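Local coordinates for N-alpha-acetyltransferase 30 (Saccharomyces cerevisiae, PDB 6YGA) that catalyses, as the catalytic subunit of the NatC complex, transfer of an acetyl group from acetyl-CoA to the N-terminal methionine of proteins, at the interface of chains A and B. Numbering follows the deposited sequence. Chains: chain A, N-alpha-acetyltransferase 30; chain B, N-alpha-acetyltransferase 35, NatC auxiliary subunit.

The interface of chains A and B. Residues chain A 20, 31-34; chain B 51, 54-56, 62.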
loop_
_atom_site.group_PDB
_atom_site.type_symbol
_atom_site.label_atom_id
_atom_site.label_comp_id
_atom_site.label_asym_id
_atom_site.label_seq_id
_atom_site.Cartn_x
_atom_site.Cartn_y
_atom_site.Cartn_z
ATOM N N LYS A 20 -8.256 -24.963 -16.650
ATOM C CA LYS A 20 -8.432 -24.733 -15.220
ATOM C C LYS A 20 -7.388 -25.485 -14.405
ATOM O O LYS A 20 -6.849 -24.947 -13.430
ATOM C CB LYS A 20 -9.847 -25.134 -14.796
ATOM C CG LYS A 20 -10.003 -25.367 -13.301
ATOM C CD LYS A 20 -11.393 -25.004 -12.814
ATOM C CE LYS A 20 -11.465 -25.086 -11.299
ATOM N NZ LYS A 20 -12.661 -24.388 -10.757
ATOM N N TYR A 31 -9.103 -19.909 -8.436
ATOM C CA TYR A 31 -10.239 -19.238 -9.044
ATOM C C TYR A 31 -11.429 -20.187 -9.107
ATOM O O TYR A 31 -11.269 -21.399 -9.276
ATOM C CB TYR A 31 -9.901 -18.744 -10.456
ATOM C CG TYR A 31 -8.742 -17.776 -10.509
ATOM C CD1 TYR A 31 -8.478 -16.919 -9.449
ATOM C CD2 TYR A 31 -7.907 -17.722 -11.619
ATOM C CE1 TYR A 31 -7.420 -16.035 -9.491
ATOM C CE2 TYR A 31 -6.845 -16.838 -11.672
ATOM C CZ TYR A 31 -6.607 -15.999 -10.603
ATOM O OH TYR A 31 -5.553 -15.117 -10.640
ATOM N N SER A 32 -12.626 -19.625 -8.962
ATOM C CA SER A 32 -13.830 -20.422 -9.116
ATOM C C SER A 32 -14.109 -20.665 -10.597
ATOM O O SER A 32 -13.470 -20.090 -11.481
ATOM C CB SER A 32 -15.025 -19.738 -8.452
ATOM O OG SER A 32 -15.445 -18.603 -9.190
ATOM N N ILE A 33 -15.081 -21.540 -10.863
ATOM C CA ILE A 33 -15.487 -21.804 -12.242
ATOM C C ILE A 33 -15.963 -20.521 -12.911
ATOM O O ILE A 33 -15.717 -20.292 -14.101
ATOM C CB ILE A 33 -16.567 -22.903 -12.280
ATOM C CG1 ILE A 33 -15.955 -24.271 -11.957
ATOM C CG2 ILE A 33 -17.266 -22.947 -13.635
ATOM C CD1 ILE A 33 -16.949 -25.422 -12.013
ATOM N N TYR A 34 -16.634 -19.652 -12.153
ATOM C CA TYR A 34 -17.174 -18.431 -12.732
ATOM C C TYR A 34 -16.126 -17.342 -12.920
ATOM O O TYR A 34 -16.389 -16.370 -13.634
ATOM C CB TYR A 34 -18.339 -17.926 -11.885
ATOM C CG TYR A 34 -19.635 -18.576 -12.293
ATOM C CD1 TYR A 34 -20.420 -18.022 -13.295
ATOM C CD2 TYR A 34 -20.051 -19.766 -11.712
ATOM C CE1 TYR A 34 -21.601 -18.619 -13.689
ATOM C CE2 TYR A 34 -21.229 -20.372 -12.098
ATOM C CZ TYR A 34 -22.000 -19.794 -13.086
ATOM O OH TYR A 34 -23.173 -20.400 -13.469
ATOM N N GLY B 51 -18.912 -12.112 -10.231
ATOM C CA GLY B 51 -18.668 -13.480 -9.824
ATOM C C GLY B 51 -17.212 -13.856 -9.663
ATOM O O GLY B 51 -16.918 -14.983 -9.260
ATOM N N SER B 54 -16.061 -15.111 -5.986
ATOM C CA SER B 54 -17.006 -16.084 -5.456
ATOM C C SER B 54 -16.274 -17.274 -4.854
ATOM O O SER B 54 -15.202 -17.669 -5.319
ATOM C CB SER B 54 -17.969 -16.578 -6.544
ATOM O OG SER B 54 -17.271 -17.206 -7.611
ATOM N N LEU B 55 -16.877 -17.841 -3.812
ATOM C CA LEU B 55 -16.399 -19.080 -3.228
ATOM C C LEU B 55 -16.817 -20.265 -4.098
ATOM O O LEU B 55 -17.596 -20.131 -5.047
ATOM C CB LEU B 55 -16.938 -19.234 -1.808
ATOM C CG LEU B 55 -16.681 -18.061 -0.859
ATOM C CD1 LEU B 55 -17.383 -18.304 0.466
ATOM C CD2 LEU B 55 -15.189 -17.839 -0.645
ATOM N N GLU B 56 -16.287 -21.441 -3.765
ATOM C CA GLU B 56 -16.605 -22.660 -4.500
ATOM C C GLU B 56 -16.578 -23.850 -3.552
ATOM O O GLU B 56 -15.586 -24.063 -2.847
ATOM C CB GLU B 56 -15.626 -22.880 -5.658
ATOM C CG GLU B 56 -16.164 -23.821 -6.718
ATOM C CD GLU B 56 -15.443 -23.691 -8.041
ATOM O OE1 GLU B 56 -14.279 -24.133 -8.133
ATOM O OE2 GLU B 56 -16.038 -23.134 -8.986
ATOM N N LEU B 62 -10.912 -22.889 -1.453
ATOM C CA LEU B 62 -11.995 -21.914 -1.539
ATOM C C LEU B 62 -13.204 -22.276 -0.681
ATOM O O LEU B 62 -14.227 -21.583 -0.755
ATOM C CB LEU B 62 -12.442 -21.740 -2.994
ATOM C CG LEU B 62 -11.565 -20.896 -3.917
ATOM C CD1 LEU B 62 -12.029 -21.023 -5.361
ATOM C CD2 LEU B 62 -11.574 -19.441 -3.478
HETATM O O HOH W 1 -13.865 -16.855 -7.207
#
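B:Glu56 of the auxiliary subunit meets A:Ser32 and A:Ile33 where helix 33-40 of the GNAT-fold catalytic subunit begins, in the NatC complex. Its carboxylate caps that N-terminus from the partner chain: the backbone N of A:Ile33 donates to OE2 of B:Glu56 at 2.6 Å, nearly straight at 165° about the hydrogen. The donor comes from the syn side but lies 27° out of the carboxylate plane. With CG anti to its own backbone N (chi1 -160°), the B:Glu56 chain extends beyond CG and crosses the A:Ile33 side chain at roughly a right angle. The other carboxylate oxygen, OE1 of B:Glu56, offers its syn lone pair to the side-chain amine nitrogen NZ of A:Lys20, forming a tip-to-tip salt bridge of 3.1 Å from helix 13-26. Lysine and helix end together would be expected to stabilise the anionic carboxylate. Alongside, CA of A:Ser32 packs 3.8 Å from CD of B:Glu56.

The A:Ser32 hydroxyl points to B:Ser54 instead, donating from OG to OG at 2.8 Å. B:Ser54 passes the chain on, its OG donating at 2.8 Å to the carbonyl O of B:Gly51 in 3-10 helix 48-53, a bond that may hold the B:Ser54 hydroxyl in place to accept from A:Ser32. A water 3.1 Å from OG of A:Ser32 also contacts the B:Ser54 backbone carbonyl. On another side, methyl CD1 of B:Leu62 rests 3.9 Å from the carbonyl carbon C of A:Tyr31.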